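Local atomic coordinates of deoxyribodipyrimidine photo-lyase (Oryza sativa Japonica Group, PDB entry 3UMV), a protein that uses light of 300-600 nm and one bound FAD to split cyclobutane pyrimidine dimers in UV-damaged DNA back into two separate pyrimidines. Residues 140-145 with 335-340; 173-178 with 330-335; 274-279 with 468-473; 396-401 with 461-466. All blocks are in the same frame, centred on the assembly; numbering follows the deposited sequence.

Contact 1: residues 140-145 with 335-340; sequences LRPVRE and PQYDSL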
# COMPACT_ATOMS: atom_id res chain seq x y z
N LEU A 140 -7.46 -4.22 4.44
CA LEU A 140 -8.22 -4.56 3.24
C LEU A 140 -9.05 -5.82 3.49
O LEU A 140 -8.57 -6.79 4.09
CB LEU A 140 -7.29 -4.77 2.06
CG LEU A 140 -6.54 -3.50 1.64
CD1 LEU A 140 -5.85 -3.76 0.32
CD2 LEU A 140 -7.49 -2.28 1.54
N ARG A 141 -10.29 -5.84 3.02
CA ARG A 141 -11.18 -6.93 3.38
C ARG A 141 -10.70 -8.33 2.96
O ARG A 141 -10.88 -9.27 3.73
CB ARG A 141 -12.65 -6.66 3.00
CG ARG A 141 -13.04 -6.95 1.56
CD ARG A 141 -14.52 -6.62 1.32
NE ARG A 141 -14.85 -5.24 1.69
CZ ARG A 141 -14.87 -4.22 0.83
NH1 ARG A 141 -14.60 -4.41 -0.46
NH2 ARG A 141 -15.18 -3.00 1.26
N PRO A 142 -10.09 -8.50 1.76
CA PRO A 142 -9.71 -9.89 1.48
C PRO A 142 -8.61 -10.42 2.40
O PRO A 142 -8.54 -11.64 2.64
CB PRO A 142 -9.25 -9.87 0.01
CG PRO A 142 -9.15 -8.44 -0.37
CD PRO A 142 -9.94 -7.61 0.59
N VAL A 143 -7.76 -9.53 2.89
CA VAL A 143 -6.70 -9.93 3.80
C VAL A 143 -7.23 -10.25 5.20
O VAL A 143 -6.90 -11.28 5.78
CB VAL A 143 -5.63 -8.85 3.90
CG1 VAL A 143 -4.57 -9.28 4.88
CG2 VAL A 143 -5.06 -8.56 2.52
N ARG A 144 -8.05 -9.33 5.73
CA ARG A 144 -8.72 -9.53 7.00
C ARG A 144 -9.54 -10.82 6.99
O ARG A 144 -9.53 -11.55 7.97
CB ARG A 144 -9.64 -8.34 7.35
CG ARG A 144 -8.93 -7.03 7.58
CD ARG A 144 -9.89 -5.94 8.08
NE ARG A 144 -10.34 -6.16 9.46
CZ ARG A 144 -10.97 -5.23 10.18
NH1 ARG A 144 -11.23 -4.05 9.67
NH2 ARG A 144 -11.36 -5.48 11.43
N GLU A 145 -10.22 -11.10 5.89
CA GLU A 145 -11.04 -12.31 5.82
C GLU A 145 -10.17 -13.55 5.78
O GLU A 145 -10.51 -14.57 6.39
CB GLU A 145 -11.96 -12.26 4.60
CG GLU A 145 -13.04 -11.20 4.71
CD GLU A 145 -13.80 -10.97 3.42
OE1 GLU A 145 -14.69 -10.10 3.41
OE2 GLU A 145 -13.50 -11.65 2.41
N PRO A 335 -16.00 -0.40 6.99
CA PRO A 335 -16.05 -1.62 6.18
C PRO A 335 -16.40 -1.36 4.72
O PRO A 335 -15.98 -2.13 3.87
CB PRO A 335 -17.17 -2.44 6.84
CG PRO A 335 -17.20 -1.98 8.23
CD PRO A 335 -16.89 -0.49 8.16
N GLN A 336 -17.16 -0.31 4.45
CA GLN A 336 -17.55 0.04 3.10
C GLN A 336 -16.66 1.15 2.53
O GLN A 336 -17.14 2.19 2.04
CB GLN A 336 -19.03 0.43 3.05
CG GLN A 336 -19.94 -0.77 3.29
CD GLN A 336 -21.40 -0.37 3.48
OE1 GLN A 336 -22.21 -0.48 2.56
NE2 GLN A 336 -21.72 0.10 4.67
N TYR A 337 -15.36 0.91 2.57
CA TYR A 337 -14.38 1.93 2.24
C TYR A 337 -14.22 2.16 0.74
O TYR A 337 -13.55 3.10 0.33
CB TYR A 337 -13.02 1.60 2.87
CG TYR A 337 -12.50 0.22 2.51
CD1 TYR A 337 -12.02 -0.05 1.23
CD2 TYR A 337 -12.49 -0.80 3.45
CE1 TYR A 337 -11.55 -1.31 0.89
CE2 TYR A 337 -12.02 -2.07 3.12
CZ TYR A 337 -11.56 -2.31 1.85
OH TYR A 337 -11.09 -3.56 1.55
N ASP A 338 -14.86 1.31 -0.06
CA ASP A 338 -14.76 1.41 -1.52
C ASP A 338 -16.11 1.65 -2.18
O ASP A 338 -16.33 1.26 -3.32
CB ASP A 338 -14.15 0.11 -2.09
CG ASP A 338 -14.96 -1.13 -1.73
OD1 ASP A 338 -14.77 -2.18 -2.39
OD2 ASP A 338 -15.80 -1.07 -0.80
N SER A 339 -17.02 2.29 -1.45
CA SER A 339 -18.39 2.50 -1.93
C SER A 339 -18.92 3.84 -1.42
O SER A 339 -18.44 4.36 -0.40
CB SER A 339 -19.29 1.35 -1.45
OG SER A 339 -20.43 1.22 -2.28
N LEU A 340 -19.90 4.40 -2.11
CA LEU A 340 -20.44 5.70 -1.74
C LEU A 340 -20.97 5.65 -0.31
O LEU A 340 -20.97 6.65 0.40
CB LEU A 340 -21.55 6.14 -2.71
CG LEU A 340 -22.26 7.45 -2.39
CD1 LEU A 340 -21.27 8.61 -2.38
CD2 LEU A 340 -23.38 7.71 -3.42
O HOH W 1 -15.14 -4.65 4.49
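The first turn of helix 141-157, in the photolyase/cryptochrome alpha/beta region, meets the loop that follows helix 310-333. Arg141 carries most of the contact. Its CG sits between the backbone N and the carbonyl carbon, and a bend at chi3 swings the guanidinium across the loop. There it takes Asp338 end-on in a two-nitrogen salt bridge: Arg141 NH1 reaches Asp338 OD1 at 3.0 Å, almost straight, and NH2 reaches OD2 at 2.9 Å. Both nitrogens approach from above the carboxylate plane, the two flat groups being turned 41° apart. NH2 of Arg141 also donates to Pro335 O at 2.9 Å, so two acceptors hold this one nitrogen, while a water bridges NE to the same carbonyl.

The backbone supplies the next element. Leu140 is the N-cap residue of the helix, and just beyond it the N-H of Arg141 points at Tyr337 OH, in the plane of the ring, at 2.8 Å and 170°. Tyr337 lies in a type I beta turn from Gln336 to Ser339, and its ring lies flat against one face of the guanidinium: the planes lie 8° apart, and CZ of Arg141 stands 4.5 Å from the Tyr337 ring centroid in an off-centre cation-pi stack. An alanine in place of Arg141 would remove the salt bridge, the stack and the bond to Pro335 O, and would probably loosen the loop from the helix. Leu140 CD2 packs 4.1 Å from Tyr337 CZ, and Tyr434 of helix 431-442 meets the tyrosine ring edge-to-face.

Contact 2: residues 173-178 with 330-335; sequences PVWTAS and FCYYQP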
# COMPACT_ATOMS: atom_id res chain seq x y z
N PRO A 173 0.40 2.30 15.78
CA PRO A 173 -0.50 1.17 15.51
C PRO A 173 -1.91 1.64 15.19
O PRO A 173 -2.42 2.55 15.85
CB PRO A 173 -0.48 0.40 16.83
CG PRO A 173 0.87 0.70 17.40
CD PRO A 173 1.21 2.10 17.00
N VAL A 174 -2.53 1.03 14.17
CA VAL A 174 -3.83 1.48 13.69
C VAL A 174 -4.92 1.51 14.78
O VAL A 174 -5.75 2.43 14.81
CB VAL A 174 -4.31 0.61 12.50
CG1 VAL A 174 -4.52 -0.86 12.94
CG2 VAL A 174 -5.59 1.19 11.92
N TRP A 175 -4.92 0.53 15.68
CA TRP A 175 -5.96 0.46 16.72
C TRP A 175 -5.66 1.41 17.89
O TRP A 175 -6.52 1.68 18.73
CB TRP A 175 -6.13 -0.99 17.22
CG TRP A 175 -4.85 -1.72 17.26
CD1 TRP A 175 -3.81 -1.52 18.13
CD2 TRP A 175 -4.42 -2.76 16.37
NE1 TRP A 175 -2.77 -2.37 17.84
CE2 TRP A 175 -3.12 -3.15 16.77
CE3 TRP A 175 -5.02 -3.41 15.29
CZ2 TRP A 175 -2.41 -4.14 16.11
CZ3 TRP A 175 -4.32 -4.41 14.65
CH2 TRP A 175 -3.03 -4.77 15.06
N THR A 176 -4.44 1.94 17.91
CA THR A 176 -4.01 2.86 18.95
C THR A 176 -4.10 4.32 18.49
O THR A 176 -4.43 5.21 19.27
CB THR A 176 -2.57 2.57 19.37
OG1 THR A 176 -2.50 1.24 19.90
CG2 THR A 176 -2.09 3.56 20.41
N ALA A 177 -3.84 4.57 17.21
CA ALA A 177 -3.78 5.95 16.72
C ALA A 177 -5.09 6.68 17.01
O ALA A 177 -5.10 7.82 17.48
CB ALA A 177 -3.49 5.98 15.21
N SER A 178 -6.18 6.02 16.68
CA SER A 178 -7.51 6.50 17.00
C SER A 178 -8.40 5.30 17.26
O SER A 178 -8.14 4.19 16.76
CB SER A 178 -8.09 7.35 15.87
OG SER A 178 -9.35 7.87 16.24
N PHE A 330 -9.11 4.83 7.94
CA PHE A 330 -10.41 4.81 7.31
C PHE A 330 -10.82 3.41 6.90
O PHE A 330 -11.93 2.97 7.21
CB PHE A 330 -10.43 5.75 6.10
CG PHE A 330 -11.73 5.72 5.36
CD1 PHE A 330 -12.85 6.38 5.86
CD2 PHE A 330 -11.84 5.03 4.17
CE1 PHE A 330 -14.06 6.34 5.17
CE2 PHE A 330 -13.06 5.01 3.47
CZ PHE A 330 -14.15 5.66 3.97
N CYS A 331 -9.95 2.70 6.21
CA CYS A 331 -10.32 1.36 5.76
C CYS A 331 -10.53 0.39 6.94
O CYS A 331 -11.38 -0.49 6.88
CB CYS A 331 -9.30 0.81 4.76
SG CYS A 331 -9.18 1.76 3.24
N TYR A 332 -9.77 0.56 8.02
CA TYR A 332 -9.90 -0.31 9.18
C TYR A 332 -11.26 -0.14 9.88
O TYR A 332 -11.87 -1.13 10.29
CB TYR A 332 -8.75 -0.05 10.16
CG TYR A 332 -8.81 -0.90 11.41
CD1 TYR A 332 -8.47 -2.25 11.38
CD2 TYR A 332 -9.19 -0.34 12.63
CE1 TYR A 332 -8.52 -3.02 12.51
CE2 TYR A 332 -9.24 -1.12 13.77
CZ TYR A 332 -8.90 -2.46 13.70
OH TYR A 332 -8.94 -3.26 14.82
N TYR A 333 -11.75 1.09 9.98
CA TYR A 333 -12.97 1.38 10.73
C TYR A 333 -14.23 1.49 9.87
O TYR A 333 -15.34 1.39 10.40
CB TYR A 333 -12.84 2.64 11.59
CG TYR A 333 -11.96 2.48 12.80
CD1 TYR A 333 -12.32 1.62 13.83
CD2 TYR A 333 -10.78 3.20 12.93
CE1 TYR A 333 -11.51 1.46 14.95
CE2 TYR A 333 -9.97 3.05 14.05
CZ TYR A 333 -10.34 2.18 15.05
OH TYR A 333 -9.55 2.02 16.16
N GLN A 334 -14.05 1.71 8.57
CA GLN A 334 -15.17 1.82 7.63
C GLN A 334 -15.17 0.62 6.69
O GLN A 334 -14.44 0.60 5.69
CB GLN A 334 -15.07 3.15 6.86
CG GLN A 334 -16.17 3.37 5.77
CD GLN A 334 -17.58 3.07 6.27
OE1 GLN A 334 -18.07 1.94 6.15
NE2 GLN A 334 -18.26 4.09 6.81
N PRO A 335 -16.00 -0.40 6.99
CA PRO A 335 -16.05 -1.62 6.18
C PRO A 335 -16.40 -1.36 4.72
O PRO A 335 -15.98 -2.13 3.87
CB PRO A 335 -17.17 -2.44 6.84
CG PRO A 335 -17.20 -1.98 8.23
CD PRO A 335 -16.89 -0.49 8.16
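Two adjacent tyrosines at the end of helix 310-333 reach across to segment 173-178, whose short helix spans about 174-177. The polar part is a single hydrogen bond: Tyr333 OH donates to the backbone carbonyl Ser178 O over 2.7 Å, in the carbonyl plane and on a lone pair, with a C=O...O angle of 135°. The acceptor also lies near the plane of the phenol ring, so the hydroxyl meets it edge-on.

The apolar part centres on Tyr332, whose CG is anti to the backbone N (chi1 179°). Val174 CG2, itself anti to its backbone N, touches Tyr332 CB at 3.8 Å, and the valine's CG1 lies over one face of the ring. At the far tip, Tyr332 OH comes 4.0 Å from Trp175 CE3, near the indole plane and thus at its edge. The indole N-H is engaged elsewhere, by Ser24 O, and Phe137 meets the Tyr332 ring.

Tyr332 CD2 stands 3.5 Å above the centre of the Tyr333 ring. A leucine in place of Tyr333 would lose the hydroxyl and would probably leave Ser178 O without this donor. Segment 173-178, in the DNA photolyase family region, thus packs on a helix that carries Glu325, an FAD-binding residue by similarity, but away from the cofactor itself. The chemistry implies that packing sets the spacing loosely, while the one directional bond probably does most to define how Ser178 sits against the helix end.

Contact 3: residues 274-279 with 468-473; sequences DPTKPR and RKFDVD. With URE (urea), chain J.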
# COMPACT_ATOMS: atom_id res chain seq x y z
N ASP A 274 3.66 19.68 -8.90
CA ASP A 274 3.95 20.05 -10.29
C ASP A 274 4.25 18.82 -11.15
O ASP A 274 5.33 18.24 -11.07
CB ASP A 274 5.16 21.00 -10.31
CG ASP A 274 5.44 21.56 -11.68
OD1 ASP A 274 4.89 21.05 -12.68
OD2 ASP A 274 6.24 22.51 -11.77
N PRO A 275 3.28 18.40 -11.98
CA PRO A 275 3.48 17.15 -12.73
C PRO A 275 4.59 17.20 -13.77
O PRO A 275 4.97 16.15 -14.29
CB PRO A 275 2.12 16.93 -13.41
CG PRO A 275 1.15 17.64 -12.50
CD PRO A 275 1.89 18.87 -12.06
N THR A 276 5.10 18.40 -14.06
CA THR A 276 6.22 18.53 -14.99
C THR A 276 7.55 18.36 -14.27
O THR A 276 8.62 18.53 -14.87
CB THR A 276 6.22 19.90 -15.72
OG1 THR A 276 6.49 20.95 -14.79
CG2 THR A 276 4.88 20.15 -16.41
N LYS A 277 7.50 18.04 -12.98
CA LYS A 277 8.69 17.70 -12.20
C LYS A 277 8.55 16.29 -11.64
O LYS A 277 8.38 16.11 -10.43
CB LYS A 277 8.92 18.72 -11.09
CG LYS A 277 9.14 20.12 -11.64
CD LYS A 277 9.33 21.16 -10.56
CE LYS A 277 9.38 22.56 -11.19
NZ LYS A 277 9.80 23.61 -10.22
N PRO A 278 8.58 15.29 -12.53
CA PRO A 278 8.34 13.90 -12.13
C PRO A 278 9.32 13.42 -11.06
O PRO A 278 8.95 12.59 -10.23
CB PRO A 278 8.53 13.11 -13.44
CG PRO A 278 9.22 14.06 -14.40
CD PRO A 278 8.83 15.44 -13.97
N ARG A 279 10.54 13.95 -11.08
CA ARG A 279 11.59 13.49 -10.18
C ARG A 279 11.53 14.11 -8.79
O ARG A 279 12.30 13.74 -7.91
CB ARG A 279 12.97 13.78 -10.79
CG ARG A 279 13.29 12.95 -12.03
CD ARG A 279 14.66 13.31 -12.58
NE ARG A 279 15.73 13.16 -11.59
CZ ARG A 279 16.26 14.17 -10.91
NH1 ARG A 279 17.23 13.94 -10.03
NH2 ARG A 279 15.84 15.41 -11.11
N ARG A 468 -3.07 27.40 -14.79
CA ARG A 468 -2.54 28.48 -13.96
C ARG A 468 -1.36 28.01 -13.12
O ARG A 468 -0.43 28.77 -12.87
CB ARG A 468 -3.63 29.04 -13.05
CG ARG A 468 -4.76 29.75 -13.78
CD ARG A 468 -5.69 30.44 -12.79
NE ARG A 468 -6.19 29.53 -11.77
CZ ARG A 468 -7.39 28.96 -11.80
NH1 ARG A 468 -8.23 29.22 -12.80
NH2 ARG A 468 -7.77 28.13 -10.83
N LYS A 469 -1.39 26.74 -12.71
CA LYS A 469 -0.43 26.24 -11.74
C LYS A 469 0.86 25.70 -12.36
O LYS A 469 1.94 25.87 -11.79
CB LYS A 469 -1.07 25.16 -10.85
CG LYS A 469 -2.37 25.60 -10.19
CD LYS A 469 -2.92 24.55 -9.23
CE LYS A 469 -2.11 24.50 -7.94
NZ LYS A 469 -2.58 23.44 -7.00
N PHE A 470 0.76 25.06 -13.52
CA PHE A 470 1.93 24.48 -14.17
C PHE A 470 1.77 24.39 -15.69
O PHE A 470 0.68 24.60 -16.22
CB PHE A 470 2.24 23.09 -13.60
CG PHE A 470 1.15 22.06 -13.85
CD1 PHE A 470 1.20 21.22 -14.95
CD2 PHE A 470 0.08 21.94 -12.97
CE1 PHE A 470 0.19 20.28 -15.17
CE2 PHE A 470 -0.92 20.99 -13.18
CZ PHE A 470 -0.86 20.16 -14.29
N ASP A 471 2.87 24.06 -16.36
CA ASP A 471 2.91 23.98 -17.82
C ASP A 471 2.23 22.70 -18.30
O ASP A 471 2.88 21.68 -18.49
CB ASP A 471 4.37 24.03 -18.29
CG ASP A 471 4.52 24.17 -19.80
OD1 ASP A 471 3.55 23.97 -20.56
OD2 ASP A 471 5.65 24.49 -20.24
N VAL A 472 0.91 22.77 -18.49
CA VAL A 472 0.09 21.65 -18.95
C VAL A 472 0.59 21.02 -20.26
O VAL A 472 0.58 19.80 -20.40
CB VAL A 472 -1.39 22.08 -19.14
CG1 VAL A 472 -2.19 20.96 -19.81
CG2 VAL A 472 -2.01 22.45 -17.81
N ASP A 473 1.03 21.85 -21.20
CA ASP A 473 1.49 21.33 -22.48
C ASP A 473 2.78 20.52 -22.34
O ASP A 473 2.98 19.53 -23.06
CB ASP A 473 1.68 22.46 -23.49
CG ASP A 473 0.37 23.14 -23.85
OD1 ASP A 473 -0.71 22.54 -23.62
OD2 ASP A 473 0.41 24.28 -24.37
C URE J . 5.46 10.37 -11.31
O URE J . 4.52 10.08 -12.05
N1 URE J . 6.11 11.50 -11.47
N2 URE J . 5.91 9.48 -10.47
O HOH W 2 5.45 24.00 -15.11
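Asp274 OD1 is gripped by two donors from one residue: Thr276 OG1 at 2.6 Å and Thr276 N at 3.0 Å. Both come from above the carboxylate plane. The same oxygen, Asp274 OD1, leans against Phe470, 3.5 Å from its CB.

The bond to Thr276 N closes an Asx turn, and the chain from Asp274 to Lys277 also forms a type I beta turn, with Lys277 N bonded to Asp274 O. This fold of the loop between helices 268-271 and 285-290 presents Pro275 to the ring of Phe470. Pro275 CD stands 3.5 Å from the Phe470 ring centroid and only 3° off its normal, a CH-pi contact squarely over the face, and CG extends toward the CZ end. Phe470 is placed for this by CG lying between the backbone N and the carbonyl carbon (chi1 63°); Phe394 and Met395 of helix 393-405 also touch the Phe470 side chain.

Phe470 belongs to the break between helices 463-469 and 472-489. Asp471, N-cap of the second helix, accepts from Ala474 N through OD1. Thr276 meets this joint with its methyl: Thr276 CG2 lies anti to the carbonyl carbon and comes 3.3 Å from Asp471 O. A water links the two segments further, donating to Thr276 OG1 and accepting from Asp471 N. Beyond the turn, a bound urea donates from N1 to Pro278 O over 3.3 Å.

Contact 4: residues 396-401 with 461-466; sequences RMYWAK and MNYAGC. With FAD (flavin-adenine dinucleotide), chain I.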
# COMPACT_ATOMS: atom_id res chain seq x y z
N ARG A 396 -3.54 12.56 -10.06
CA ARG A 396 -4.53 11.59 -9.58
C ARG A 396 -5.83 12.24 -9.10
O ARG A 396 -6.94 11.72 -9.35
CB ARG A 396 -3.95 10.67 -8.49
CG ARG A 396 -2.83 9.79 -8.98
CD ARG A 396 -2.52 8.68 -7.99
NE ARG A 396 -1.14 8.21 -8.15
CZ ARG A 396 -0.72 7.01 -7.80
NH1 ARG A 396 -1.57 6.13 -7.29
NH2 ARG A 396 0.56 6.67 -7.97
N MET A 397 -5.70 13.40 -8.44
CA MET A 397 -6.87 14.15 -7.98
C MET A 397 -7.71 14.65 -9.16
O MET A 397 -8.93 14.45 -9.20
CB MET A 397 -6.44 15.34 -7.10
CG MET A 397 -5.72 14.92 -5.85
SD MET A 397 -5.25 16.34 -4.81
CE MET A 397 -3.75 16.83 -5.61
N TYR A 398 -7.06 15.30 -10.13
CA TYR A 398 -7.71 15.78 -11.34
C TYR A 398 -8.38 14.63 -12.09
O TYR A 398 -9.56 14.69 -12.44
CB TYR A 398 -6.68 16.46 -12.24
CG TYR A 398 -7.24 17.03 -13.52
CD1 TYR A 398 -7.24 16.29 -14.70
CD2 TYR A 398 -7.78 18.30 -13.54
CE1 TYR A 398 -7.76 16.84 -15.89
CE2 TYR A 398 -8.30 18.85 -14.70
CZ TYR A 398 -8.30 18.12 -15.86
OH TYR A 398 -8.83 18.69 -17.00
N TRP A 399 -7.62 13.56 -12.29
CA TRP A 399 -8.04 12.37 -13.03
C TRP A 399 -9.32 11.78 -12.46
O TRP A 399 -10.29 11.53 -13.19
CB TRP A 399 -6.91 11.36 -12.99
CG TRP A 399 -7.22 10.01 -13.51
CD1 TRP A 399 -7.18 9.59 -14.81
CD2 TRP A 399 -7.53 8.85 -12.73
NE1 TRP A 399 -7.49 8.25 -14.89
CE2 TRP A 399 -7.72 7.78 -13.63
CE3 TRP A 399 -7.68 8.62 -11.36
CZ2 TRP A 399 -8.05 6.50 -13.20
CZ3 TRP A 399 -8.02 7.35 -10.94
CH2 TRP A 399 -8.19 6.31 -11.85
N ALA A 400 -9.37 11.58 -11.16
CA ALA A 400 -10.54 10.96 -10.57
C ALA A 400 -11.75 11.89 -10.56
O ALA A 400 -12.89 11.45 -10.70
CB ALA A 400 -10.23 10.44 -9.15
N LYS A 401 -11.51 13.18 -10.36
CA LYS A 401 -12.60 14.15 -10.38
C LYS A 401 -13.26 14.28 -11.75
O LYS A 401 -14.48 14.48 -11.84
CB LYS A 401 -12.12 15.50 -9.88
CG LYS A 401 -11.87 15.48 -8.38
CD LYS A 401 -11.60 16.86 -7.83
CE LYS A 401 -11.34 16.78 -6.31
NZ LYS A 401 -12.58 16.49 -5.55
N MET A 461 -12.18 20.61 -9.70
CA MET A 461 -10.91 21.00 -10.31
C MET A 461 -11.14 21.05 -11.81
O MET A 461 -11.96 20.29 -12.34
CB MET A 461 -9.81 19.99 -9.99
CG MET A 461 -9.36 19.92 -8.52
SD MET A 461 -8.23 18.52 -8.24
CE MET A 461 -6.69 19.19 -8.89
N ASN A 462 -10.45 21.94 -12.51
CA ASN A 462 -10.63 21.99 -13.96
C ASN A 462 -9.34 22.28 -14.70
O ASN A 462 -8.30 22.57 -14.08
CB ASN A 462 -11.77 22.93 -14.39
CG ASN A 462 -11.54 24.38 -13.98
OD1 ASN A 462 -10.46 24.75 -13.49
ND2 ASN A 462 -12.55 25.22 -14.20
N TYR A 463 -9.41 22.14 -16.03
CA TYR A 463 -8.27 22.31 -16.92
C TYR A 463 -7.68 23.69 -16.70
O TYR A 463 -6.47 23.82 -16.50
CB TYR A 463 -8.76 22.17 -18.37
CG TYR A 463 -7.68 22.05 -19.43
CD1 TYR A 463 -7.04 23.18 -19.94
CD2 TYR A 463 -7.34 20.81 -19.96
CE1 TYR A 463 -6.07 23.07 -20.93
CE2 TYR A 463 -6.37 20.69 -20.95
CZ TYR A 463 -5.74 21.82 -21.43
OH TYR A 463 -4.77 21.71 -22.41
N ALA A 464 -8.53 24.71 -16.72
CA ALA A 464 -8.07 26.09 -16.54
C ALA A 464 -7.31 26.25 -15.22
O ALA A 464 -6.33 27.00 -15.15
CB ALA A 464 -9.24 27.06 -16.61
N GLY A 465 -7.76 25.56 -14.19
CA GLY A 465 -7.12 25.63 -12.89
C GLY A 465 -5.73 25.04 -12.92
O GLY A 465 -4.81 25.53 -12.25
N CYS A 466 -5.56 23.98 -13.71
CA CYS A 466 -4.25 23.36 -13.87
C CYS A 466 -3.31 24.26 -14.66
O CYS A 466 -2.13 24.37 -14.32
CB CYS A 466 -4.37 22.00 -14.54
SG CYS A 466 -5.21 20.77 -13.50
PA FAD I . 5.26 11.38 -2.41
O1A FAD I . 4.69 12.74 -2.66
O2A FAD I . 6.76 11.32 -2.45
O5B FAD I . 4.69 10.85 -1.02
C5B FAD I . 5.44 10.00 -0.17
C4B FAD I . 4.52 8.98 0.49
O4B FAD I . 3.49 9.60 1.24
C3B FAD I . 3.79 8.13 -0.53
O3B FAD I . 4.58 7.05 -0.98
C2B FAD I . 2.62 7.65 0.28
O2B FAD I . 3.04 6.63 1.16
C1B FAD I . 2.29 8.86 1.11
N9A FAD I . 1.25 9.68 0.47
C8A FAD I . 1.42 10.75 -0.36
N7A FAD I . 0.19 11.21 -0.70
C5A FAD I . -0.75 10.43 -0.11
C6A FAD I . -2.15 10.42 -0.10
N6A FAD I . -2.87 11.37 -0.69
N1A FAD I . -2.83 9.47 0.63
C2A FAD I . -2.12 8.53 1.36
N3A FAD I . -0.75 8.54 1.34
C4A FAD I . -0.08 9.47 0.63
N1 FAD I . -1.46 6.04 -3.11
C2 FAD I . -1.02 4.75 -3.09
O2 FAD I . -0.08 4.47 -2.36
N3 FAD I . -1.65 3.79 -3.87
C4 FAD I . -2.72 4.12 -4.68
O4 FAD I . -3.27 3.26 -5.37
C4X FAD I . -3.16 5.44 -4.68
N5 FAD I . -4.20 5.84 -5.48
C5X FAD I . -4.64 7.15 -5.46
C6 FAD I . -5.73 7.54 -6.25
C7 FAD I . -6.17 8.87 -6.23
C7M FAD I . -7.35 9.26 -7.08
C8 FAD I . -5.51 9.80 -5.42
C8M FAD I . -5.94 11.23 -5.36
C9 FAD I . -4.43 9.40 -4.65
C9A FAD I . -4.00 8.09 -4.67
N10 FAD I . -2.92 7.70 -3.90
C10 FAD I . -2.52 6.39 -3.91
C1' FAD I . -2.17 8.69 -3.01
C2' FAD I . -0.97 9.39 -3.71
O2' FAD I . -1.27 9.93 -5.00
C3' FAD I . 0.28 8.50 -3.86
O3' FAD I . 0.58 7.91 -2.63
C4' FAD I . 1.51 9.25 -4.35
O4' FAD I . 1.25 9.86 -5.60
C5' FAD I . 2.67 8.27 -4.44
O5' FAD I . 3.81 8.75 -5.11
P FAD I . 5.14 9.06 -4.27
O1P FAD I . 5.52 7.88 -3.40
O2P FAD I . 6.25 9.46 -5.22
O3P FAD I . 4.58 10.34 -3.47
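Met461 and Tyr398 make the innermost contacts, and no hydrogen bond crosses between the segments. Met461 bends at chi3 (78°), and its SD sits 3.8 Å from both Met397 CB and Lys401 CD, wedged against one side of helix 393-405. Its methyl CE lies beside the Tyr398 backbone. Tyr398, with CG anti to the backbone N, extends in the other direction, along the start of helix 463-469. The rim of its ring meets the backbone: Tyr398 CE2 is 3.6 Å from Asn462 C, near the ring plane. Cys466 SG approaches Tyr398 CD2 at 3.6 Å, and lies 41° off the ring normal, an oblique sulfur-aromatic contact.

Further out, polar bonds hold these groups. Tyr398 OH is bonded to Asp375 OD1, and Lys401 NZ to the carbonyls of Arg459 and Ser440. Asn462, the N-cap residue, accepts from Gly465 N through OD1 at 2.9 Å, a side-chain capping bond at the start of helix 463-469.

The flavin lies along another side of helix 393-405. Arg396 NH1 comes 3.1 Å from C4X of FAD, its guanidinium paired with Asp427, and Ala400 CB touches the flavin methyl C7M. Trp399, predicted to carry electrons as a tryptophanyl radical, meets the Trp378 ring at about 10° between planes. Helix 393-405 thus runs between FAD and helix 463-469, with helix 376-388 flanking it through Trp399 and helix 431-442 through Met397, Ala400 and Lys401.

In the fold
Contacts 1 and 2 sit 12 Å apart between centres, at the end of helix 310-333, and share Pro335; Arg144 NH1 of the first probably bonds to Tyr332 O of the second. Contacts 3 and 4, likewise 12 Å apart, both use helix 463-469 and lie farther from the chain's centre, about 25 and 24 Å against 14 and 15 Å. All four are partly buried. Contact 1 relies on charge and directional bonds, contact 2 on one bond amid aromatic packing, whereas contacts 3 and 4 have no direct hydrogen bond between segments. Among them, contact 4 alone has residues touching FAD.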